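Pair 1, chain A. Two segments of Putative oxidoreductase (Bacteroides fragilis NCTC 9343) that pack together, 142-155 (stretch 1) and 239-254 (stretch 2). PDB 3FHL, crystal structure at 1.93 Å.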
# COMPACT_ATOMS: atom_id res chain seq x y z
N LEU A 142 14.86 -17.39 3.01
CA LEU A 142 14.19 -17.56 4.30
C LEU A 142 12.66 -17.51 4.21
O LEU A 142 11.98 -18.09 5.05
CB LEU A 142 14.67 -16.52 5.31
CG LEU A 142 16.11 -16.56 5.83
CD1 LEU A 142 16.27 -15.47 6.86
CD2 LEU A 142 16.46 -17.90 6.45
N LEU A 143 12.15 -16.82 3.18
CA LEU A 143 10.69 -16.67 2.96
C LEU A 143 10.14 -17.75 2.04
O LEU A 143 8.95 -17.77 1.76
CB LEU A 143 10.37 -15.28 2.38
CG LEU A 143 10.93 -14.09 3.16
CD1 LEU A 143 10.51 -12.76 2.54
CD2 LEU A 143 10.49 -14.15 4.62
N GLY A 144 11.02 -18.65 1.58
CA GLY A 144 10.64 -19.61 0.55
C GLY A 144 10.75 -18.91 -0.79
O GLY A 144 11.70 -18.17 -1.02
N ARG A 145 9.78 -19.13 -1.67
CA ARG A 145 9.72 -18.39 -2.94
C ARG A 145 9.05 -17.04 -2.68
O ARG A 145 7.93 -17.01 -2.18
CB ARG A 145 8.93 -19.19 -3.97
CG ARG A 145 8.57 -18.42 -5.22
CD ARG A 145 7.95 -19.31 -6.28
NE ARG A 145 6.79 -20.09 -5.82
CZ ARG A 145 5.53 -19.67 -5.89
NH1 ARG A 145 5.24 -18.47 -6.36
NH2 ARG A 145 4.54 -20.46 -5.47
N LEU A 146 9.72 -15.93 -3.01
CA LEU A 146 9.15 -14.60 -2.81
C LEU A 146 8.00 -14.35 -3.78
O LEU A 146 8.11 -14.66 -4.99
CB LEU A 146 10.20 -13.50 -2.97
CG LEU A 146 9.77 -12.06 -2.61
CD1 LEU A 146 9.73 -11.87 -1.12
CD2 LEU A 146 10.71 -11.06 -3.26
N VAL A 147 6.90 -13.80 -3.26
CA VAL A 147 5.75 -13.46 -4.11
C VAL A 147 5.40 -11.98 -4.11
O VAL A 147 4.77 -11.49 -5.06
CB VAL A 147 4.50 -14.33 -3.78
CG1 VAL A 147 4.82 -15.81 -3.86
CG2 VAL A 147 3.91 -13.99 -2.40
N GLU A 148 5.81 -11.24 -3.08
CA GLU A 148 5.45 -9.83 -2.98
C GLU A 148 6.52 -9.01 -2.28
O GLU A 148 7.09 -9.45 -1.29
CB GLU A 148 4.09 -9.66 -2.26
CG GLU A 148 3.66 -8.20 -2.13
CD GLU A 148 2.18 -8.01 -1.78
OE1 GLU A 148 1.63 -8.85 -1.03
OE2 GLU A 148 1.60 -7.00 -2.26
N TYR A 149 6.75 -7.80 -2.80
CA TYR A 149 7.76 -6.89 -2.29
C TYR A 149 7.12 -5.52 -2.20
O TYR A 149 6.68 -4.97 -3.22
CB TYR A 149 8.93 -6.85 -3.29
CG TYR A 149 10.03 -5.84 -3.04
CD1 TYR A 149 11.11 -6.15 -2.21
CD2 TYR A 149 10.01 -4.59 -3.68
CE1 TYR A 149 12.14 -5.25 -2.02
CE2 TYR A 149 11.03 -3.67 -3.49
CZ TYR A 149 12.10 -4.01 -2.67
OH TYR A 149 13.11 -3.11 -2.48
N GLU A 150 7.08 -4.99 -0.99
CA GLU A 150 6.56 -3.65 -0.75
C GLU A 150 7.63 -2.82 -0.09
O GLU A 150 8.25 -3.25 0.89
CB GLU A 150 5.35 -3.70 0.18
CG GLU A 150 4.17 -4.47 -0.43
CD GLU A 150 3.17 -4.92 0.61
OE1 GLU A 150 2.73 -4.10 1.45
OE2 GLU A 150 2.82 -6.10 0.58
N SER A 151 7.84 -1.62 -0.62
CA SER A 151 8.89 -0.76 -0.10
C SER A 151 8.31 0.65 -0.00
O SER A 151 7.83 1.20 -0.99
CB SER A 151 10.13 -0.84 -1.02
OG SER A 151 11.07 0.19 -0.76
N THR A 152 8.35 1.24 1.19
CA THR A 152 7.68 2.50 1.45
C THR A 152 8.52 3.44 2.30
O THR A 152 9.08 3.00 3.30
CB THR A 152 6.35 2.27 2.24
OG1 THR A 152 5.51 1.36 1.52
CG2 THR A 152 5.58 3.59 2.54
N PHE A 153 8.59 4.72 1.92
CA PHE A 153 9.06 5.76 2.83
C PHE A 153 7.91 6.56 3.44
O PHE A 153 7.32 7.45 2.80
CB PHE A 153 10.03 6.74 2.14
CG PHE A 153 11.46 6.27 2.10
CD1 PHE A 153 12.09 5.81 3.25
CD2 PHE A 153 12.18 6.34 0.91
CE1 PHE A 153 13.43 5.40 3.21
CE2 PHE A 153 13.52 5.93 0.86
CZ PHE A 153 14.14 5.46 2.00
N ALA A 154 7.60 6.25 4.69
CA ALA A 154 6.53 6.89 5.42
C ALA A 154 7.06 8.11 6.16
O ALA A 154 8.02 8.03 6.93
CB ALA A 154 5.94 5.90 6.39
N ARG A 155 6.44 9.26 5.90
CA ARG A 155 6.83 10.48 6.60
C ARG A 155 5.58 11.20 7.08
O ARG A 155 4.48 10.91 6.63
CB ARG A 155 7.65 11.39 5.67
CG ARG A 155 9.00 10.80 5.24
CD ARG A 155 9.95 11.86 4.72
NE ARG A 155 11.31 11.35 4.55
CZ ARG A 155 12.29 11.99 3.91
NH1 ARG A 155 12.07 13.17 3.34
NH2 ARG A 155 13.49 11.42 3.82
N GLU A 239 1.12 7.50 11.44
CA GLU A 239 1.56 6.19 11.85
C GLU A 239 2.14 5.53 10.60
O GLU A 239 1.46 5.34 9.60
CB GLU A 239 0.42 5.38 12.44
CG GLU A 239 0.82 3.97 12.88
CD GLU A 239 1.76 3.95 14.08
OE1 GLU A 239 1.88 4.97 14.81
OE2 GLU A 239 2.36 2.88 14.31
N ALA A 240 3.43 5.21 10.68
CA ALA A 240 4.20 4.80 9.54
C ALA A 240 3.79 3.42 9.07
O ALA A 240 3.61 2.51 9.87
CB ALA A 240 5.69 4.83 9.88
N GLU A 241 3.66 3.27 7.76
CA GLU A 241 3.59 1.95 7.15
C GLU A 241 5.00 1.32 7.16
O GLU A 241 5.98 2.05 7.34
CB GLU A 241 3.03 2.07 5.72
CG GLU A 241 1.53 2.23 5.74
CD GLU A 241 0.92 2.71 4.44
OE1 GLU A 241 1.41 2.38 3.34
OE2 GLU A 241 -0.11 3.42 4.53
N PRO A 242 5.12 -0.02 7.00
CA PRO A 242 6.45 -0.61 7.04
C PRO A 242 7.37 -0.05 5.97
O PRO A 242 6.91 0.30 4.88
CB PRO A 242 6.18 -2.09 6.74
CG PRO A 242 4.75 -2.30 7.17
CD PRO A 242 4.06 -1.03 6.83
N ARG A 243 8.66 0.05 6.29
CA ARG A 243 9.69 0.37 5.32
C ARG A 243 9.76 -0.74 4.27
O ARG A 243 9.81 -0.48 3.08
CB ARG A 243 11.05 0.55 6.03
CG ARG A 243 12.26 0.72 5.09
CD ARG A 243 12.33 2.10 4.43
NE ARG A 243 13.30 2.11 3.33
CZ ARG A 243 13.04 1.70 2.09
NH1 ARG A 243 13.98 1.74 1.16
NH2 ARG A 243 11.83 1.25 1.78
N PHE A 244 9.73 -1.98 4.74
CA PHE A 244 9.65 -3.14 3.86
C PHE A 244 8.61 -4.11 4.37
O PHE A 244 8.50 -4.35 5.58
CB PHE A 244 10.99 -3.88 3.76
CG PHE A 244 12.02 -3.18 2.90
CD1 PHE A 244 13.11 -2.55 3.49
CD2 PHE A 244 11.90 -3.15 1.51
CE1 PHE A 244 14.08 -1.89 2.69
CE2 PHE A 244 12.85 -2.50 0.72
CZ PHE A 244 13.94 -1.87 1.31
N ALA A 245 7.85 -4.69 3.44
CA ALA A 245 7.05 -5.86 3.77
C ALA A 245 7.24 -6.81 2.61
O ALA A 245 6.91 -6.47 1.48
CB ALA A 245 5.57 -5.51 3.94
N LEU A 246 7.80 -7.97 2.89
CA LEU A 246 8.02 -8.98 1.87
C LEU A 246 7.24 -10.21 2.26
O LEU A 246 7.15 -10.53 3.43
CB LEU A 246 9.51 -9.32 1.75
CG LEU A 246 10.36 -8.36 0.91
CD1 LEU A 246 10.63 -7.07 1.62
CD2 LEU A 246 11.69 -9.04 0.58
N HIS A 247 6.68 -10.90 1.27
CA HIS A 247 5.87 -12.08 1.53
C HIS A 247 6.34 -13.17 0.61
O HIS A 247 6.54 -12.93 -0.58
CB HIS A 247 4.36 -11.79 1.31
CG HIS A 247 3.80 -10.76 2.25
ND1 HIS A 247 3.73 -10.96 3.61
CD2 HIS A 247 3.31 -9.52 2.03
CE1 HIS A 247 3.24 -9.88 4.19
NE2 HIS A 247 2.96 -8.99 3.26
N GLY A 248 6.50 -14.37 1.15
CA GLY A 248 6.83 -15.53 0.34
C GLY A 248 5.94 -16.70 0.68
O GLY A 248 5.05 -16.58 1.54
N THR A 249 6.19 -17.83 0.02
CA THR A 249 5.42 -19.06 0.25
C THR A 249 5.52 -19.58 1.68
O THR A 249 4.57 -20.15 2.21
CB THR A 249 5.82 -20.20 -0.74
OG1 THR A 249 7.24 -20.42 -0.69
CG2 THR A 249 5.42 -19.82 -2.16
N LEU A 250 6.67 -19.35 2.32
CA LEU A 250 6.93 -19.89 3.65
C LEU A 250 6.76 -18.86 4.76
O LEU A 250 6.68 -19.20 5.94
CB LEU A 250 8.35 -20.49 3.72
CG LEU A 250 8.61 -21.80 2.96
CD1 LEU A 250 10.01 -22.34 3.25
CD2 LEU A 250 7.57 -22.85 3.30
N GLY A 251 6.76 -17.59 4.39
CA GLY A 251 6.70 -16.56 5.40
C GLY A 251 6.88 -15.15 4.94
O GLY A 251 6.93 -14.88 3.75
N SER A 252 7.00 -14.25 5.91
CA SER A 252 7.04 -12.82 5.69
C SER A 252 8.13 -12.15 6.50
O SER A 252 8.55 -12.65 7.54
CB SER A 252 5.69 -12.20 6.06
OG SER A 252 4.63 -12.80 5.30
N TYR A 253 8.57 -11.00 6.01
CA TYR A 253 9.49 -10.13 6.71
C TYR A 253 8.94 -8.71 6.66
O TYR A 253 8.59 -8.22 5.58
CB TYR A 253 10.88 -10.17 6.04
CG TYR A 253 11.89 -9.25 6.66
CD1 TYR A 253 12.44 -9.53 7.92
CD2 TYR A 253 12.31 -8.10 5.99
CE1 TYR A 253 13.38 -8.68 8.50
CE2 TYR A 253 13.25 -7.25 6.55
CZ TYR A 253 13.78 -7.55 7.80
OH TYR A 253 14.71 -6.69 8.33
N VAL A 254 8.87 -8.07 7.82
CA VAL A 254 8.32 -6.72 7.95
C VAL A 254 9.25 -5.84 8.79
O VAL A 254 9.56 -6.16 9.94
CB VAL A 254 6.90 -6.73 8.63
CG1 VAL A 254 6.30 -5.37 8.59
CG2 VAL A 254 5.95 -7.72 7.94
O HOH W 1 2.90 0.33 2.41
O HOH W 2 5.97 -1.19 2.72

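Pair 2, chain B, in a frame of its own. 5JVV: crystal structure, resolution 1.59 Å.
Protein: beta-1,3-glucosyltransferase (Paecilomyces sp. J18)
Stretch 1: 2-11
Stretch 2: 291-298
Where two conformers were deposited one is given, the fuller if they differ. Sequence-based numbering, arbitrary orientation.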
# COMPACT_ATOMS: atom_id res chain seq x y z
N SER B 2 -20.35 -5.74 -17.49
CA SER B 2 -19.82 -4.67 -16.65
C SER B 2 -20.03 -4.93 -15.15
O SER B 2 -20.28 -6.06 -14.73
CB SER B 2 -20.41 -3.32 -17.05
OG SER B 2 -21.82 -3.39 -17.15
N TYR B 3 -19.96 -3.86 -14.37
CA TYR B 3 -19.82 -3.95 -12.91
C TYR B 3 -20.86 -3.15 -12.13
O TYR B 3 -21.25 -2.06 -12.53
CB TYR B 3 -18.42 -3.47 -12.51
CG TYR B 3 -17.29 -4.40 -12.90
CD1 TYR B 3 -16.45 -4.11 -13.97
CD2 TYR B 3 -17.05 -5.55 -12.18
CE1 TYR B 3 -15.41 -4.97 -14.32
CE2 TYR B 3 -16.02 -6.41 -12.51
CZ TYR B 3 -15.20 -6.12 -13.58
OH TYR B 3 -14.18 -6.99 -13.90
N THR B 4 -21.31 -3.70 -10.99
CA THR B 4 -22.27 -3.03 -10.12
C THR B 4 -21.56 -2.53 -8.85
O THR B 4 -20.74 -3.24 -8.29
CB THR B 4 -23.40 -4.00 -9.70
OG1 THR B 4 -24.02 -4.55 -10.87
CG2 THR B 4 -24.45 -3.28 -8.87
N LEU B 5 -21.89 -1.32 -8.40
CA LEU B 5 -21.29 -0.76 -7.19
C LEU B 5 -21.67 -1.59 -5.97
O LEU B 5 -22.85 -1.83 -5.71
CB LEU B 5 -21.72 0.70 -6.99
CG LEU B 5 -21.17 1.45 -5.77
CD1 LEU B 5 -19.68 1.77 -5.92
CD2 LEU B 5 -21.97 2.72 -5.52
N LYS B 6 -20.66 -2.03 -5.23
CA LYS B 6 -20.87 -2.84 -4.03
C LYS B 6 -20.80 -1.94 -2.80
O LYS B 6 -21.82 -1.66 -2.17
CB LYS B 6 -19.84 -3.97 -3.95
CG LYS B 6 -20.00 -4.90 -2.75
CD LYS B 6 -18.90 -5.96 -2.70
CE LYS B 6 -19.17 -7.03 -1.65
NZ LYS B 6 -19.16 -6.48 -0.27
N ASP B 7 -19.59 -1.48 -2.47
CA ASP B 7 -19.42 -0.54 -1.36
C ASP B 7 -18.90 0.80 -1.86
O ASP B 7 -18.02 0.86 -2.72
CB ASP B 7 -18.44 -1.10 -0.33
CG ASP B 7 -18.95 -2.35 0.36
OD1 ASP B 7 -19.95 -2.92 -0.12
OD2 ASP B 7 -18.34 -2.76 1.37
N SER B 8 -19.42 1.89 -1.28
CA SER B 8 -18.87 3.21 -1.50
C SER B 8 -18.50 3.79 -0.14
O SER B 8 -19.37 4.09 0.67
CB SER B 8 -19.88 4.11 -2.20
OG SER B 8 -19.35 5.41 -2.33
N LEU B 9 -17.20 3.96 0.09
CA LEU B 9 -16.71 4.30 1.43
C LEU B 9 -15.92 5.61 1.45
O LEU B 9 -14.92 5.74 0.76
CB LEU B 9 -15.82 3.17 1.94
CG LEU B 9 -16.50 1.81 2.05
CD1 LEU B 9 -15.49 0.75 2.45
CD2 LEU B 9 -17.64 1.88 3.04
N SER B 10 -16.38 6.57 2.24
CA SER B 10 -15.62 7.80 2.47
C SER B 10 -15.89 8.28 3.89
O SER B 10 -16.89 7.88 4.50
CB SER B 10 -15.96 8.88 1.45
OG SER B 10 -17.25 9.42 1.69
N GLY B 11 -15.01 9.13 4.40
CA GLY B 11 -15.21 9.76 5.70
C GLY B 11 -15.42 8.77 6.83
O GLY B 11 -14.74 7.74 6.90
N ILE B 291 -7.07 9.71 2.13
CA ILE B 291 -7.86 8.91 1.21
C ILE B 291 -9.19 9.59 0.95
O ILE B 291 -9.96 9.85 1.88
CB ILE B 291 -8.09 7.49 1.80
CG1 ILE B 291 -6.74 6.78 1.98
CG2 ILE B 291 -9.02 6.67 0.90
CD1 ILE B 291 -6.74 5.69 3.05
N ASN B 292 -9.47 9.90 -0.31
CA ASN B 292 -10.74 10.51 -0.68
C ASN B 292 -11.89 9.51 -0.62
O ASN B 292 -12.93 9.78 -0.01
CB ASN B 292 -10.67 11.12 -2.08
CG ASN B 292 -10.03 12.48 -2.07
OD1 ASN B 292 -10.23 13.27 -1.14
ND2 ASN B 292 -9.26 12.78 -3.11
N TYR B 293 -11.72 8.37 -1.29
CA TYR B 293 -12.74 7.33 -1.21
C TYR B 293 -12.22 5.98 -1.59
O TYR B 293 -11.17 5.86 -2.23
CB TYR B 293 -13.96 7.67 -2.07
CG TYR B 293 -13.73 7.71 -3.58
CD1 TYR B 293 -13.66 6.53 -4.33
CD2 TYR B 293 -13.65 8.92 -4.24
CE1 TYR B 293 -13.49 6.58 -5.72
CE2 TYR B 293 -13.48 8.98 -5.62
CZ TYR B 293 -13.40 7.81 -6.35
OH TYR B 293 -13.23 7.87 -7.72
N LEU B 294 -12.97 4.96 -1.20
CA LEU B 294 -12.72 3.59 -1.62
C LEU B 294 -14.03 3.03 -2.14
O LEU B 294 -15.03 2.98 -1.41
CB LEU B 294 -12.19 2.75 -0.46
CG LEU B 294 -12.00 1.26 -0.72
CD1 LEU B 294 -11.05 1.03 -1.88
CD2 LEU B 294 -11.49 0.56 0.54
N LYS B 295 -14.05 2.62 -3.41
CA LYS B 295 -15.25 2.04 -4.00
C LYS B 295 -14.96 0.66 -4.56
O LYS B 295 -13.92 0.44 -5.19
CB LYS B 295 -15.83 2.97 -5.08
CG LYS B 295 -16.35 4.27 -4.49
CD LYS B 295 -16.82 5.29 -5.52
CE LYS B 295 -17.17 6.59 -4.80
NZ LYS B 295 -17.69 7.64 -5.72
N THR B 296 -15.86 -0.29 -4.30
CA THR B 296 -15.70 -1.65 -4.82
C THR B 296 -16.86 -1.99 -5.74
O THR B 296 -17.97 -1.46 -5.57
CB THR B 296 -15.61 -2.68 -3.69
OG1 THR B 296 -16.81 -2.61 -2.91
CG2 THR B 296 -14.42 -2.39 -2.79
N TYR B 297 -16.61 -2.86 -6.71
CA TYR B 297 -17.62 -3.23 -7.70
C TYR B 297 -17.57 -4.73 -7.93
O TYR B 297 -16.51 -5.36 -7.78
CB TYR B 297 -17.37 -2.52 -9.04
CG TYR B 297 -17.40 -1.02 -8.98
CD1 TYR B 297 -18.54 -0.32 -9.39
CD2 TYR B 297 -16.30 -0.29 -8.54
CE1 TYR B 297 -18.57 1.06 -9.34
CE2 TYR B 297 -16.33 1.08 -8.49
CZ TYR B 297 -17.47 1.75 -8.89
OH TYR B 297 -17.48 3.13 -8.84
N THR B 298 -18.71 -5.30 -8.30
CA THR B 298 -18.77 -6.72 -8.62
C THR B 298 -19.37 -6.90 -10.01
O THR B 298 -20.06 -6.01 -10.52
CB THR B 298 -19.62 -7.51 -7.61
OG1 THR B 298 -20.99 -7.11 -7.70
CG2 THR B 298 -19.12 -7.27 -6.19
OXT THR B 298 -19.17 -7.94 -10.64
O HOH W 3 -19.16 -8.49 -13.29
O HOH W 4 -22.09 -6.90 -11.89
O HOH W 5 -13.00 9.79 2.66

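Both pairs are two antiparallel strands joined across a beta bulge, and the 14 central residues superpose with an RMSD of 0.6 Å. The strand axes approach to 4.5 Å in each, with N-to-C directions at 164° in pair 1 and 166° in pair 2.

The bulge sets the rule of the motif. Leu146(A) faces Gly248(A), but two residues later Glu148(A) faces His247(A), so stretch 1 spends one extra residue, Val147(A). In pair 2 the same shift lies between Leu5(B), opposite Tyr297(B), and Ser8(B), opposite Lys295(B); Lys6(B) matches Val147(A) and Asp7(B) matches Glu148(A). The extra residue leaves two consecutive amides facing one partner residue, and the pairs satisfy them differently. In pair 1 both converge on one carbonyl: Val147(A) N and Glu148(A) N donate to His247(A) O at 2.8 and 3.1 Å. In pair 2 Lys6(B) N donates to Thr296(B) O at 2.8 Å, while Asp7(B) N turns to the side-chain hydroxyl, Thr296(B) OG1, at 3.0 Å. A threonine with chi1 p thus supplies a second acceptor where histidine has none in reach. The return bond is the same in both: His247(A) N to Glu148(A) O, 3.0 Å, and Thr296(B) N to Asp7(B) O, 2.9 Å.

Before the bulge, Leu146(A) and Leu5(B) match in side chain as well as backbone, both t,p, their side-chain centres 0.5 Å apart. Their surroundings differ. Opposite Leu5(B) stands Tyr297(B), and Leu5(B) CD1 lies over the face of its ring, 4.0 Å from the centroid. Opposite Leu146(A) is Gly248(A), where an ideal CB would fall 2.3 Å from Leu143(A) O, a clash; Leu146(A) CD1 instead packs against Leu246(A) CD2 at 3.8 Å. Gly144(A) and Tyr3(B) also coincide, so two of pair 1's glycines, Gly144(A) and Gly248(A), fall where pair 2 carries Tyr3(B) and Tyr297(B), and there Tyr3(B) CB meets Tyr297(B) CB at 3.7 Å.

Next to them, Arg145(A) and Thr4(B) both receive an amide proton: Thr249(A) N donates to Arg145(A) O, and Thr298(B) N to Thr4(B) O, each at 2.9 Å. The reciprocal acceptor changes. Arg145(A) N uses the hydroxyl Thr249(A) OG1 at 3.0 Å, whereas Thr4(B) N uses the C-terminal carboxylate, Thr298(B) O, at 2.7 Å.

Beyond the bulge the ladder is regular: Glu150(A) pairs with Ala245(A), and Leu9(B) with Leu294(B), through two backbone bonds each. Some side chains differ sharply here. On one face of pair 1, Tyr149(A) and Phe244(A) form an oblique aromatic pair, and Tyr149(A) CD1 reaches Leu246(A) CG at 3.9 Å. At the matching positions, Ser8(B) OG lies 3.5 Å from Lys295(B) CE, and the end of Tyr293(B) leads away. Ser151(A) and Ser10(B) coincide, yet Ser151(A) OG accepts from Arg243(A) NH2 at 2.9 Å, while Ser10(B) CB merely approaches Asn292(B) O at 3.5 Å.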